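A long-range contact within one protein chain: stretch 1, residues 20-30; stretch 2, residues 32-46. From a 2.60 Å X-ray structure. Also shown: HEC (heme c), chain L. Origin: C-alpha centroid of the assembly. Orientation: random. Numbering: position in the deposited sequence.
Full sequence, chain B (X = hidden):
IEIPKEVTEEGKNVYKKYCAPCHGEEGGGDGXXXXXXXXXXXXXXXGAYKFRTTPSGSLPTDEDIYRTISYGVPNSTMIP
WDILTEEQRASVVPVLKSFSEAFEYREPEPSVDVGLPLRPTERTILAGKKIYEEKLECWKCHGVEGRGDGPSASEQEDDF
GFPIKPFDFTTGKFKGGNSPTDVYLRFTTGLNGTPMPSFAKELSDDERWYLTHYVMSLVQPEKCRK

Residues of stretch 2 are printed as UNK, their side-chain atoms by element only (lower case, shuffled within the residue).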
# COMPACT_ATOMS: atom_id res chain seq x y z
N ALA B 20 41.97 36.95 -0.75
CA ALA B 20 43.26 36.26 -0.81
C ALA B 20 43.26 34.85 -0.22
O ALA B 20 43.96 33.99 -0.78
CB ALA B 20 44.33 37.12 -0.13
N PRO B 21 42.55 34.55 0.87
CA PRO B 21 42.59 33.17 1.41
C PRO B 21 42.27 32.09 0.39
O PRO B 21 42.83 30.99 0.48
CB PRO B 21 41.55 33.21 2.53
CG PRO B 21 41.61 34.61 3.02
CD PRO B 21 41.85 35.46 1.80
N CYS B 22 41.40 32.36 -0.58
CA CYS B 22 41.07 31.38 -1.61
C CYS B 22 41.79 31.66 -2.92
O CYS B 22 42.50 30.79 -3.44
CB CYS B 22 39.55 31.35 -1.83
SG CYS B 22 38.60 30.62 -0.47
N HIS B 23 41.63 32.86 -3.47
CA HIS B 23 42.16 33.18 -4.79
C HIS B 23 43.66 33.46 -4.80
O HIS B 23 44.23 33.64 -5.87
CB HIS B 23 41.41 34.38 -5.38
CG HIS B 23 40.00 34.08 -5.76
ND1 HIS B 23 39.67 33.38 -6.90
CD2 HIS B 23 38.83 34.37 -5.15
CE1 HIS B 23 38.36 33.26 -6.98
NE2 HIS B 23 37.82 33.85 -5.93
N GLY B 24 44.30 33.51 -3.64
CA GLY B 24 45.73 33.69 -3.60
C GLY B 24 46.13 35.14 -3.38
O GLY B 24 45.37 36.08 -3.65
N GLU B 25 47.35 35.33 -2.87
CA GLU B 25 47.83 36.67 -2.56
C GLU B 25 48.03 37.51 -3.81
O GLU B 25 47.96 38.75 -3.75
CB GLU B 25 49.14 36.58 -1.77
CG GLU B 25 49.26 37.59 -0.65
CD GLU B 25 50.12 38.79 -1.01
OE1 GLU B 25 51.13 38.59 -1.72
OE2 GLU B 25 49.78 39.91 -0.60
N GLU B 26 48.26 36.87 -4.96
CA GLU B 26 48.46 37.55 -6.23
C GLU B 26 47.43 37.13 -7.27
O GLU B 26 47.67 37.24 -8.47
CB GLU B 26 49.88 37.31 -6.75
CG GLU B 26 50.98 37.84 -5.86
CD GLU B 26 52.09 36.83 -5.68
OE1 GLU B 26 51.98 35.97 -4.79
OE2 GLU B 26 53.07 36.88 -6.46
N GLY B 27 46.29 36.62 -6.81
CA GLY B 27 45.22 36.25 -7.71
C GLY B 27 45.47 35.03 -8.56
O GLY B 27 44.79 34.85 -9.57
N GLY B 28 46.44 34.20 -8.19
CA GLY B 28 46.72 33.00 -8.94
C GLY B 28 45.82 31.82 -8.64
O GLY B 28 46.11 30.71 -9.09
N GLY B 29 44.74 32.02 -7.89
CA GLY B 29 43.91 30.91 -7.48
C GLY B 29 44.64 29.89 -6.63
O GLY B 29 44.28 28.71 -6.64
N ASP B 30 45.67 30.32 -5.91
CA ASP B 30 46.56 29.42 -5.19
C ASP B 30 46.69 29.83 -3.73
O ASP B 30 47.77 29.75 -3.13
CB ASP B 30 47.93 29.36 -5.85
CG ASP B 30 48.65 30.69 -5.84
OD1 ASP B 30 47.97 31.74 -5.84
OD2 ASP B 30 49.90 30.70 -5.84
N UNK B 32 46.11 29.01 0.24
CA UNK B 32 46.39 27.74 0.91
C UNK B 32 45.17 26.82 0.87
O UNK B 32 45.31 25.63 0.59
c UNK B 32 48.63 26.26 2.50
c UNK B 32 47.29 26.71 3.06
c UNK B 32 47.36 26.88 4.57
c UNK B 32 46.81 27.99 2.36
N UNK B 33 43.98 27.36 1.12
CA UNK B 33 42.77 26.55 1.13
C UNK B 33 42.36 26.06 -0.25
O UNK B 33 41.42 25.26 -0.35
c UNK B 33 42.69 26.85 4.01
c UNK B 33 41.62 27.33 1.77
c UNK B 33 41.40 27.19 3.28
c UNK B 33 40.79 28.47 3.85
N UNK B 34 43.02 26.52 -1.31
CA UNK B 34 42.71 26.04 -2.65
C UNK B 34 43.18 24.61 -2.88
O UNK B 34 42.69 23.95 -3.80
c UNK B 34 43.32 26.96 -3.70
o UNK B 34 44.74 26.91 -3.66
N UNK B 35 44.12 24.12 -2.06
CA UNK B 35 44.64 22.77 -2.24
C UNK B 35 43.56 21.71 -1.99
O UNK B 35 43.59 20.65 -2.61
n UNK B 35 46.59 22.53 4.76
c UNK B 35 46.63 22.40 1.09
c UNK B 35 45.82 22.53 -1.31
n UNK B 35 48.33 22.12 3.32
c UNK B 35 47.05 22.39 3.52
n UNK B 35 46.23 22.53 2.48
c UNK B 35 45.44 22.54 0.17
N UNK B 36 42.61 22.00 -1.11
CA UNK B 36 41.58 21.04 -0.72
C UNK B 36 40.19 21.45 -1.20
O UNK B 36 39.20 20.84 -0.79
o UNK B 36 41.23 22.07 1.45
c UNK B 36 41.57 20.86 0.79
N UNK B 37 40.10 22.47 -2.04
CA UNK B 37 38.83 23.05 -2.44
C UNK B 37 38.44 22.56 -3.83
O UNK B 37 39.27 22.49 -4.73
c UNK B 37 38.12 27.04 -0.54
s UNK B 37 37.74 27.06 -2.29
c UNK B 37 38.92 24.58 -2.43
c UNK B 37 37.60 25.29 -2.63
N UNK B 38 37.16 22.23 -3.99
CA UNK B 38 36.61 21.78 -5.26
C UNK B 38 35.19 22.30 -5.41
O UNK B 38 34.32 21.95 -4.60
c UNK B 38 38.44 19.79 -7.04
c UNK B 38 37.99 18.14 -5.22
c UNK B 38 36.65 20.26 -5.37
c UNK B 38 38.02 19.61 -5.59
N UNK B 39 34.89 23.12 -6.43
CA UNK B 39 35.76 23.60 -7.52
C UNK B 39 36.90 24.51 -7.05
O UNK B 39 36.78 25.16 -6.01
c UNK B 39 34.80 24.38 -8.42
c UNK B 39 33.44 23.90 -8.07
c UNK B 39 33.51 23.60 -6.61
N UNK B 40 37.98 24.53 -7.81
CA UNK B 40 39.12 25.36 -7.47
C UNK B 40 38.76 26.84 -7.60
O UNK B 40 37.98 27.21 -8.47
c UNK B 40 41.45 23.46 -6.80
n UNK B 40 42.32 21.81 -5.15
c UNK B 40 40.31 25.03 -8.38
c UNK B 40 40.87 23.64 -8.19
c UNK B 40 41.88 22.03 -6.56
N UNK B 41 39.31 27.70 -6.74
CA UNK B 41 39.05 29.13 -6.87
C UNK B 41 39.70 29.69 -8.13
O UNK B 41 40.77 29.25 -8.54
c UNK B 41 39.66 29.73 -5.60
c UNK B 41 40.72 28.76 -5.23
c UNK B 41 40.20 27.40 -5.61
N UNK B 42 39.02 30.66 -8.73
CA UNK B 42 39.42 31.18 -10.04
C UNK B 42 40.85 31.71 -10.02
O UNK B 42 41.24 32.44 -9.11
c UNK B 42 36.27 30.42 -12.32
n UNK B 42 37.03 29.50 -11.73
c UNK B 42 38.45 32.27 -10.49
c UNK B 42 38.70 32.76 -11.91
n UNK B 42 36.84 31.48 -12.90
c UNK B 42 38.27 31.72 -12.94
n UNK B 42 34.95 30.29 -12.33
N UNK B 43 41.61 31.35 -11.05
CA UNK B 43 42.93 31.92 -11.28
C UNK B 43 42.74 33.15 -12.16
O UNK B 43 42.57 33.04 -13.38
n UNK B 43 46.19 30.49 -12.44
o UNK B 43 45.57 32.58 -11.93
c UNK B 43 45.29 31.40 -12.10
c UNK B 43 43.86 30.89 -11.93
N UNK B 44 42.75 34.33 -11.54
CA UNK B 44 42.48 35.58 -12.24
C UNK B 44 43.58 35.96 -13.22
O UNK B 44 43.35 36.83 -14.07
c UNK B 44 38.95 36.12 -8.61
c UNK B 44 38.80 35.94 -9.97
c UNK B 44 41.11 36.50 -10.32
c UNK B 44 42.28 36.71 -11.24
c UNK B 44 41.25 36.68 -8.95
c UNK B 44 39.87 36.13 -10.82
c UNK B 44 40.18 36.49 -8.10
N UNK B 45 44.76 35.34 -13.14
CA UNK B 45 45.89 35.76 -13.95
C UNK B 45 45.71 35.42 -15.43
O UNK B 45 46.41 36.00 -16.27
c UNK B 45 47.35 35.37 -11.95
c UNK B 45 47.19 35.12 -13.44
o UNK B 45 47.15 33.71 -13.69
N UNK B 46 44.80 34.51 -15.76
CA UNK B 46 44.57 34.12 -17.14
C UNK B 46 43.62 35.05 -17.88
O UNK B 46 43.53 34.98 -19.11
c UNK B 46 45.73 31.69 -18.76
c UNK B 46 43.48 30.62 -18.54
c UNK B 46 44.04 32.68 -17.21
c UNK B 46 44.25 31.93 -18.52
FE HEC L . 35.89 33.97 -5.43
CHA HEC L . 35.22 32.49 -8.44
CHB HEC L . 35.74 37.07 -6.96
CHC HEC L . 36.62 35.51 -2.43
CHD HEC L . 36.17 30.90 -3.90
NA HEC L . 35.54 34.65 -7.34
C1A HEC L . 35.29 33.86 -8.44
C2A HEC L . 35.10 34.71 -9.60
C3A HEC L . 35.25 35.99 -9.19
C4A HEC L . 35.52 35.97 -7.76
CMA HEC L . 35.16 37.31 -9.99
CAA HEC L . 34.81 34.07 -10.99
CBA HEC L . 34.27 34.95 -12.12
CGA HEC L . 34.14 34.11 -13.37
O1A HEC L . 34.80 33.04 -13.46
O2A HEC L . 33.36 34.51 -14.28
NB HEC L . 36.15 35.92 -4.82
C1B HEC L . 36.01 37.05 -5.60
C2B HEC L . 36.20 38.21 -4.75
C3B HEC L . 36.44 37.78 -3.51
C4B HEC L . 36.42 36.33 -3.52
CMB HEC L . 36.14 39.68 -5.22
CAB HEC L . 36.71 38.64 -2.25
CBB HEC L . 35.42 39.38 -1.82
NC HEC L . 36.32 33.33 -3.53
C1C HEC L . 36.58 34.13 -2.43
C2C HEC L . 36.67 33.28 -1.26
C3C HEC L . 36.68 32.01 -1.69
C4C HEC L . 36.37 32.01 -3.11
CMC HEC L . 37.14 33.77 0.13
CAC HEC L . 36.84 30.74 -0.82
CBC HEC L . 35.62 30.59 0.12
ND HEC L . 35.72 32.00 -6.07
C1D HEC L . 35.87 30.89 -5.25
C2D HEC L . 35.67 29.70 -6.04
C3D HEC L . 35.37 30.20 -7.46
C4D HEC L . 35.42 31.64 -7.38
CMD HEC L . 35.74 28.23 -5.56
CAD HEC L . 35.08 29.36 -8.72
CBD HEC L . 33.62 28.92 -8.71
CGD HEC L . 33.34 28.06 -9.92
O1D HEC L . 33.62 28.51 -11.06
O2D HEC L . 32.84 26.92 -9.73

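Position 32 carries four carbons forked at the second, its CA-to-CB bond directed away from stretch 1; this is Leu32. Position 33 has the same forked four-carbon pattern, but here the bond points toward stretch 1: Leu33, buried. Position 34 has one carbon and one oxygen, the oxygen 3.5 Å from CA of Asp30, which makes it Ser34. At position 35, three carbons, a nitrogen and a carbon bearing two more nitrogens spell Arg35, whose end leads away. Position 36, a carbon and an oxygen out of reach, is Ser36.

Position 37 is an unbranched chain of two carbons, a sulfur and a carbon: Met37. Its CE lies 3.6 Å from SG of Cys22, an apolar contact beside the thioether, where that SG is bonded to CAC of the heme at 1.8 Å. Position 38, four carbons forked at the second, is Leu38, out of reach. Position 39 closes three carbons onto its own backbone nitrogen after a cis peptide bond: Pro39. Four carbons in a row ending in nitrogen make position 40 Lys40; its NZ turns back to O of Ser34 at 2.6 Å, a hydrogen bond that ties the loop to itself.

Position 41 is another three-carbon ring on the backbone nitrogen, Pro41. Its CB sits over one face of the His23 ring, 4.2 Å from the centroid, in a CH-pi contact. Position 42 repeats the three carbons, nitrogen and two-nitrogen carbon, so it is Arg42; NE donates to heme O1A and NH2 to heme O1D, both at 2.6 Å. Position 43 has two carbons, the second carrying oxygen and nitrogen, with that carbon 3.2 Å from O of Gly28: Asn43. Position 44 is one carbon and a six-carbon ring, Phe44, stacked with an offset on the opposite face of His23, centroids 4.3 Å apart. Position 45 has a carbon bearing one oxygen and one carbon, Thr45; its OG1 donates to OD1 of Asn43 at 2.6 Å. Position 46, four carbons forked at the second, is Leu46, beyond reach.

The rule is to hold the iron ligand from several directions. NE2 of His23 binds FE at 2.0 Å, Pro41 and Phe44 sandwich the ring, and ND1 donates to O of Arg42 at 2.9 Å with a nearly straight angle, fixing the ring's orientation. Glycine buys the closeness: a CB on Gly29 would clash with O of Pro41. Nearby, N of Phe44 makes a weak 2.9 Å hydrogen bond to O of Gly27.

Stretch 2 (32-46) LLSRSMLPKPRNFTL
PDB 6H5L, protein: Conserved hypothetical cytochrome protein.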